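Nucleoporin NUP170 (Chaetomium thermophilum, PDB 5HAX) is a nuclear pore protein that probably serves as a structural scaffold component, pairing a beta-propeller with an alpha-helical region. Local coordinates at residues A531-Q536 with N554-A559; I493-L498 with R550-L555. All blocks are in the same frame, centred on the assembly; numbering follows the deposited sequence.

Interaction 1. Residues A531-Q536 with N554-A559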
ATOM      1  N   ALA A 531     -12.617  -9.783  16.809  1.00 47.53           N
ATOM      2  CA  ALA A 531     -12.991  -9.140  15.552  1.00 42.90           C
ATOM      3  C   ALA A 531     -13.868 -10.054  14.707  1.00 49.60           C
ATOM      4  O   ALA A 531     -14.923  -9.638  14.213  1.00 46.24           O
ATOM      5  CB  ALA A 531     -11.735  -8.733  14.782  1.00 48.05           C
ATOM      6  N   VAL A 532     -13.446 -11.309  14.524  1.00 45.38           N
ATOM      7  CA  VAL A 532     -14.253 -12.261  13.763  1.00 44.11           C
ATOM      8  C   VAL A 532     -15.616 -12.439  14.418  1.00 51.69           C
ATOM      9  O   VAL A 532     -16.648 -12.469  13.736  1.00 51.55           O
ATOM     10  CB  VAL A 532     -13.515 -13.608  13.630  1.00 48.02           C
ATOM     11  CG1 VAL A 532     -14.418 -14.661  12.988  1.00 46.11           C
ATOM     12  CG2 VAL A 532     -12.238 -13.439  12.819  1.00 48.61           C
ATOM     13  N   ALA A 533     -15.643 -12.562  15.747  1.00 47.11           N
ATOM     14  CA  ALA A 533     -16.913 -12.688  16.454  1.00 53.65           C
ATOM     15  C   ALA A 533     -17.831 -11.506  16.177  1.00 55.86           C
ATOM     16  O   ALA A 533     -19.057 -11.663  16.163  1.00 58.02           O
ATOM     17  CB  ALA A 533     -16.665 -12.820  17.956  1.00 47.41           C
ATOM     18  N   CYS A 534     -17.263 -10.325  15.944  1.00 55.67           N
ATOM     19  CA  CYS A 534     -18.034  -9.125  15.652  1.00 56.76           C
ATOM     20  C   CYS A 534     -18.344  -8.969  14.166  1.00 54.10           C
ATOM     21  O   CYS A 534     -18.872  -7.928  13.764  1.00 57.62           O
ATOM     22  CB  CYS A 534     -17.288  -7.888  16.162  1.00 51.86           C
ATOM     23  SG  CYS A 534     -17.193  -7.784  17.962  1.00 48.40           S
ATOM     24  N   GLY A 535     -18.027  -9.971  13.347  1.00 57.15           N
ATOM     25  CA  GLY A 535     -18.362  -9.953  11.938  1.00 64.02           C
ATOM     26  C   GLY A 535     -17.255  -9.503  11.012  1.00 70.52           C
ATOM     27  O   GLY A 535     -17.484  -9.426   9.800  1.00 65.49           O
ATOM     28  N   GLN A 536     -16.068  -9.201  11.533  1.00 56.22           N
ATOM     29  CA  GLN A 536     -14.964  -8.806  10.670  1.00 62.62           C
ATOM     30  C   GLN A 536     -14.481 -10.000   9.857  1.00 66.33           C
ATOM     31  O   GLN A 536     -14.410 -11.127  10.356  1.00 64.94           O
ATOM     32  CB  GLN A 536     -13.819  -8.226  11.498  1.00 52.95           C
ATOM     33  CG  GLN A 536     -14.187  -6.957  12.256  1.00 50.96           C
ATOM     34  CD  GLN A 536     -14.366  -5.757  11.344  1.00 57.23           C
ATOM     35  OE1 GLN A 536     -14.245  -5.862  10.123  1.00 56.67           O
ATOM     36  NE2 GLN A 536     -14.649  -4.605  11.936  1.00 53.43           N
ATOM     37  N   ASN A 554     -19.478 -17.982  15.991  1.00 57.07           N
ATOM     38  CA  ASN A 554     -19.701 -18.622  17.284  1.00 58.61           C
ATOM     39  C   ASN A 554     -18.442 -19.328  17.769  1.00 56.47           C
ATOM     40  O   ASN A 554     -18.162 -19.353  18.973  1.00 61.98           O
ATOM     41  CB  ASN A 554     -20.874 -19.600  17.191  1.00 62.78           C
ATOM     42  CG  ASN A 554     -22.219 -18.896  17.177  1.00 62.82           C
ATOM     43  OD1 ASN A 554     -22.386 -17.836  17.782  1.00 66.75           O
ATOM     44  ND2 ASN A 554     -23.188 -19.486  16.489  1.00 71.44           N
ATOM     45  N   LEU A 555     -17.675 -19.917  16.849  1.00 55.36           N
ATOM     46  CA  LEU A 555     -16.373 -20.463  17.217  1.00 53.60           C
ATOM     47  C   LEU A 555     -15.435 -19.360  17.688  1.00 51.67           C
ATOM     48  O   LEU A 555     -14.708 -19.528  18.676  1.00 52.42           O
ATOM     49  CB  LEU A 555     -15.754 -21.208  16.035  1.00 61.02           C
ATOM     50  CG  LEU A 555     -15.783 -22.736  16.068  1.00 66.67           C
ATOM     51  CD1 LEU A 555     -15.194 -23.289  14.781  1.00 66.56           C
ATOM     52  CD2 LEU A 555     -15.027 -23.272  17.272  1.00 64.56           C
ATOM     53  N   ALA A 556     -15.433 -18.225  16.984  1.00 51.52           N
ATOM     54  CA  ALA A 556     -14.617 -17.092  17.402  1.00 55.71           C
ATOM     55  C   ALA A 556     -15.010 -16.617  18.794  1.00 49.88           C
ATOM     56  O   ALA A 556     -14.144 -16.297  19.617  1.00 50.63           O
ATOM     57  CB  ALA A 556     -14.747 -15.958  16.385  1.00 53.75           C
ATOM     58  N   ARG A 557     -16.317 -16.563  19.077  1.00 52.61           N
ATOM     59  CA  ARG A 557     -16.772 -16.261  20.432  1.00 56.34           C
ATOM     60  C   ARG A 557     -16.226 -17.274  21.431  1.00 51.63           C
ATOM     61  O   ARG A 557     -15.763 -16.900  22.515  1.00 51.34           O
ATOM     62  CB  ARG A 557     -18.300 -16.238  20.481  1.00 61.90           C
ATOM     63  CG  ARG A 557     -18.885 -16.206  21.893  1.00 59.56           C
ATOM     64  CD  ARG A 557     -20.406 -16.249  21.879  1.00 71.15           C
ATOM     65  NE  ARG A 557     -20.921 -17.473  21.270  1.00 78.07           N
ATOM     66  CZ  ARG A 557     -22.211 -17.798  21.217  1.00 94.03           C
ATOM     67  NH1 ARG A 557     -23.127 -16.992  21.741  1.00 96.15           N
ATOM     68  NH2 ARG A 557     -22.586 -18.932  20.642  1.00 84.46           N
ATOM     69  N   ALA A 558     -16.283 -18.562  21.086  1.00 53.87           N
ATOM     70  CA  ALA A 558     -15.799 -19.595  21.996  1.00 58.29           C
ATOM     71  C   ALA A 558     -14.307 -19.443  22.260  1.00 61.13           C
ATOM     72  O   ALA A 558     -13.838 -19.686  23.378  1.00 60.78           O
ATOM     73  CB  ALA A 558     -16.106 -20.979  21.427  1.00 59.18           C
ATOM     74  N   ALA A 559     -13.543 -19.043  21.242  1.00 57.54           N
ATOM     75  CA  ALA A 559     -12.109 -18.853  21.425  1.00 53.39           C
ATOM     76  C   ALA A 559     -11.824 -17.631  22.289  1.00 50.38           C
ATOM     77  O   ALA A 559     -10.889 -17.637  23.097  1.00 57.03           O
ATOM     78  CB  ALA A 559     -11.420 -18.722  20.067  1.00 57.27           C
TER
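The methyl group of A556 meets both V532 and A533 across this contact, and three small side chains account for most of the apolar packing. V532 reaches it with one branch: CG1 comes to 3.7 Å from A556 CB. That branch is placed by a chi1 of 173°, which sets CG1 opposite the backbone N and beside the carbonyl carbon, while CG2 lies on the other side, next to the backbone N. The second methyl pair, A533 CB with A556 CB, stands 4.0 Å apart. Because neither alanine carries anything beyond CB, the two backbones can approach closely, with A533 CA 5.1 Å from A556 CA.

Side chain also meets main chain. A556 CB lies 3.6 Å from A533 N, and A533 CB in turn lies 3.9 Å from R557 N, so each methyl rests against the backbone of the facing segment. R557 takes a minor part, through its backbone N and the start of its side chain; its far end leads away, and its NH1 makes a weak hydrogen bond to N642 OD1.

The contact falls where helix 522-533 ends against helix 549-562, in the helical part of the chain that follows the beta-propeller. The ending is a Schellman motif. Q536 N donates to A531 O at 2.9 Å, and G535 N to V532 O. G535 is the C-prime residue, with a positive phi of 97°, where a CB would press on the preceding carbonyl oxygen; glycine therefore suits the position.

Neighbouring helices close over the small residues. F638 of helix 622-640 touches A533, and helix 490-501 supplies F494 and A495 against V532 and L498 against A556.

Interaction 2. Residues I493-L498 with R550-L555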
ATOM      1  N   ILE A 493      -7.231 -14.902   7.883  1.00 47.98           N
ATOM      2  CA  ILE A 493      -6.647 -16.214   8.145  1.00 46.90           C
ATOM      3  C   ILE A 493      -7.342 -16.875   9.327  1.00 46.49           C
ATOM      4  O   ILE A 493      -7.691 -18.061   9.285  1.00 44.49           O
ATOM      5  CB  ILE A 493      -5.133 -16.079   8.393  1.00 48.36           C
ATOM      6  CG1 ILE A 493      -4.431 -15.545   7.141  1.00 49.15           C
ATOM      7  CG2 ILE A 493      -4.533 -17.419   8.822  1.00 52.05           C
ATOM      8  CD1 ILE A 493      -3.004 -15.097   7.388  1.00 53.66           C
ATOM      9  N   PHE A 494      -7.541 -16.118  10.407  1.00 42.58           N
ATOM     10  CA  PHE A 494      -8.166 -16.675  11.601  1.00 49.55           C
ATOM     11  C   PHE A 494      -9.575 -17.173  11.303  1.00 46.52           C
ATOM     12  O   PHE A 494      -9.953 -18.274  11.721  1.00 46.78           O
ATOM     13  CB  PHE A 494      -8.184 -15.626  12.710  1.00 44.95           C
ATOM     14  CG  PHE A 494      -8.533 -16.180  14.060  1.00 51.06           C
ATOM     15  CD1 PHE A 494      -9.799 -16.002  14.592  1.00 46.61           C
ATOM     16  CD2 PHE A 494      -7.595 -16.883  14.795  1.00 53.42           C
ATOM     17  CE1 PHE A 494     -10.120 -16.512  15.833  1.00 51.13           C
ATOM     18  CE2 PHE A 494      -7.910 -17.395  16.037  1.00 57.67           C
ATOM     19  CZ  PHE A 494      -9.175 -17.210  16.557  1.00 53.67           C
ATOM     20  N   ALA A 495     -10.361 -16.382  10.568  1.00 49.50           N
ATOM     21  CA  ALA A 495     -11.716 -16.797  10.222  1.00 50.64           C
ATOM     22  C   ALA A 495     -11.706 -18.042   9.344  1.00 51.93           C
ATOM     23  O   ALA A 495     -12.495 -18.970   9.561  1.00 48.55           O
ATOM     24  CB  ALA A 495     -12.444 -15.653   9.517  1.00 42.12           C
ATOM     25  N   LYS A 496     -10.822 -18.079   8.345  1.00 49.43           N
ATOM     26  CA  LYS A 496     -10.741 -19.240   7.465  1.00 50.47           C
ATOM     27  C   LYS A 496     -10.332 -20.485   8.241  1.00 49.20           C
ATOM     28  O   LYS A 496     -10.925 -21.556   8.067  1.00 52.64           O
ATOM     29  CB  LYS A 496      -9.753 -18.957   6.333  1.00 55.41           C
ATOM     30  CG  LYS A 496      -9.669 -20.035   5.259  1.00 57.65           C
ATOM     31  CD  LYS A 496     -10.676 -19.809   4.141  1.00 71.48           C
ATOM     32  CE  LYS A 496     -10.281 -20.577   2.888  1.00 89.12           C
ATOM     33  NZ  LYS A 496     -11.196 -20.304   1.746  1.00 99.47           N
ATOM     34  N   ALA A 497      -9.323 -20.362   9.106  1.00 50.98           N
ATOM     35  CA  ALA A 497      -8.873 -21.501   9.902  1.00 46.77           C
ATOM     36  C   ALA A 497      -9.993 -22.023  10.794  1.00 57.77           C
ATOM     37  O   ALA A 497     -10.226 -23.235  10.874  1.00 51.52           O
ATOM     38  CB  ALA A 497      -7.659 -21.103  10.740  1.00 49.65           C
ATOM     39  N   LEU A 498     -10.701 -21.118  11.475  1.00 49.61           N
ATOM     40  CA  LEU A 498     -11.830 -21.532  12.302  1.00 53.87           C
ATOM     41  C   LEU A 498     -12.921 -22.188  11.467  1.00 61.26           C
ATOM     42  O   LEU A 498     -13.581 -23.123  11.935  1.00 57.61           O
ATOM     43  CB  LEU A 498     -12.395 -20.332  13.061  1.00 51.55           C
ATOM     44  CG  LEU A 498     -11.911 -20.139  14.500  1.00 53.01           C
ATOM     45  CD1 LEU A 498     -10.391 -20.147  14.591  1.00 60.93           C
ATOM     46  CD2 LEU A 498     -12.480 -18.849  15.065  1.00 60.36           C
ATOM     47  N   ARG A 550     -22.219 -18.025  10.716  1.00 61.72           N
ATOM     48  CA  ARG A 550     -22.676 -17.981  12.103  1.00 58.69           C
ATOM     49  C   ARG A 550     -21.863 -18.930  12.974  1.00 56.96           C
ATOM     50  O   ARG A 550     -21.527 -18.598  14.117  1.00 60.28           O
ATOM     51  CB  ARG A 550     -24.165 -18.321  12.198  1.00 72.12           C
ATOM     52  CG  ARG A 550     -24.684 -18.372  13.642  1.00 88.71           C
ATOM     53  CD  ARG A 550     -26.177 -18.680  13.727  1.00 99.63           C
ATOM     54  NE  ARG A 550     -26.481 -20.081  13.429  1.00112.41           N
ATOM     55  CZ  ARG A 550     -26.839 -20.998  14.329  1.00103.35           C
ATOM     56  NH1 ARG A 550     -27.091 -22.239  13.934  1.00 93.57           N
ATOM     57  NH2 ARG A 550     -26.957 -20.691  15.617  1.00 96.64           N
ATOM     58  N   ASN A 551     -21.542 -20.117  12.453  1.00 57.73           N
ATOM     59  CA  ASN A 551     -20.735 -21.065  13.214  1.00 61.19           C
ATOM     60  C   ASN A 551     -19.310 -20.558  13.389  1.00 53.61           C
ATOM     61  O   ASN A 551     -18.707 -20.741  14.452  1.00 58.15           O
ATOM     62  CB  ASN A 551     -20.741 -22.429  12.527  1.00 68.54           C
ATOM     63  CG  ASN A 551     -22.074 -23.144  12.657  1.00 69.66           C
ATOM     64  OD1 ASN A 551     -22.708 -23.116  13.712  1.00 70.98           O
ATOM     65  ND2 ASN A 551     -22.503 -23.790  11.581  1.00 76.64           N
ATOM     66  N   THR A 552     -18.753 -19.921  12.357  1.00 51.70           N
ATOM     67  CA  THR A 552     -17.418 -19.344  12.478  1.00 57.91           C
ATOM     68  C   THR A 552     -17.397 -18.242  13.528  1.00 46.51           C
ATOM     69  O   THR A 552     -16.481 -18.180  14.356  1.00 55.43           O
ATOM     70  CB  THR A 552     -16.952 -18.803  11.125  1.00 57.21           C
ATOM     71  OG1 THR A 552     -16.920 -19.871  10.169  1.00 60.73           O
ATOM     72  CG2 THR A 552     -15.561 -18.184  11.233  1.00 55.15           C
ATOM     73  N   GLU A 553     -18.401 -17.362  13.509  1.00 55.85           N
ATOM     74  CA  GLU A 553     -18.478 -16.307  14.513  1.00 55.98           C
ATOM     75  C   GLU A 553     -18.733 -16.878  15.902  1.00 55.33           C
ATOM     76  O   GLU A 553     -18.252 -16.324  16.897  1.00 51.03           O
ATOM     77  CB  GLU A 553     -19.569 -15.307  14.132  1.00 58.20           C
ATOM     78  CG  GLU A 553     -19.257 -14.512  12.867  1.00 60.88           C
ATOM     79  CD  GLU A 553     -20.394 -13.594  12.454  1.00 63.26           C
ATOM     80  OE1 GLU A 553     -21.373 -13.468  13.221  1.00 65.28           O
ATOM     81  OE2 GLU A 553     -20.306 -12.999  11.359  1.00 62.59           O
ATOM     82  N   ASN A 554     -19.478 -17.982  15.991  1.00 57.07           N
ATOM     83  CA  ASN A 554     -19.701 -18.622  17.284  1.00 58.61           C
ATOM     84  C   ASN A 554     -18.442 -19.328  17.769  1.00 56.47           C
ATOM     85  O   ASN A 554     -18.162 -19.353  18.973  1.00 61.98           O
ATOM     86  CB  ASN A 554     -20.874 -19.600  17.191  1.00 62.78           C
ATOM     87  CG  ASN A 554     -22.219 -18.896  17.177  1.00 62.82           C
ATOM     88  OD1 ASN A 554     -22.386 -17.836  17.782  1.00 66.75           O
ATOM     89  ND2 ASN A 554     -23.188 -19.486  16.489  1.00 71.44           N
ATOM     90  N   LEU A 555     -17.675 -19.917  16.849  1.00 55.36           N
ATOM     91  CA  LEU A 555     -16.373 -20.463  17.217  1.00 53.60           C
ATOM     92  C   LEU A 555     -15.435 -19.360  17.688  1.00 51.67           C
ATOM     93  O   LEU A 555     -14.708 -19.528  18.676  1.00 52.42           O
ATOM     94  CB  LEU A 555     -15.754 -21.208  16.035  1.00 61.02           C
ATOM     95  CG  LEU A 555     -15.783 -22.736  16.068  1.00 66.67           C
ATOM     96  CD1 LEU A 555     -15.194 -23.289  14.781  1.00 66.56           C
ATOM     97  CD2 LEU A 555     -15.027 -23.272  17.272  1.00 64.56           C
TER
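L498 lies against T552 and L555 where two helices of the alpha-helical region beyond the beta-propeller cross: the short segments of helices 490-501 and 549-562 run at 107° to each other, their axes 9.5 Å apart at closest approach. With the helices so nearly perpendicular, each touches the other over barely one turn, and few side chains do the work.

L498 points toward the facing helix and lays its CD2 branch over the backbone there, 4.0 Å from L555 C and 4.1 Å from T552 O. The other branch, CD1, turns back to its own helix and sits over one face of the F494 ring, 3.7 Å above its plane and offset toward the rim. A branched leucine suits this place because it can serve both surfaces.

T552 divides its two branches by chemistry. With chi1 at -60°, CG2 stands opposite the backbone N and meets A495 O at 3.6 Å, whereas OG1 stays beside its own backbone and hydrogen-bonds M548 O, one turn earlier. This lets a polar residue be buried here. A495 has only a methyl, so T552 CG2 can also approach A495 CB, at 4.4 Å.

L555 packs CB against L498 CD2, and its far end reaches past toward the other backbone, where CD1 lies 3.3 Å from L498 O.

How the interactions relate
Helix 549-562 takes part in both contacts, whose centres are about 6 Å apart. Interaction 1 is the more deeply buried, matching methyls closely at the end of helix 522-533; interaction 2 is partly buried and relies on two leucines and a threonine where the helices cross nearly at right angles. Apolar packing dominates both, but in interaction 2 methyls also lie against carbonyl groups, whereas in interaction 1 they lie against each other and backbone nitrogens. The two join where V532 O packs against E553 CG at 3.4 Å, and the three helices 490-501, 522-533 and 549-562 form one continuous packed junction.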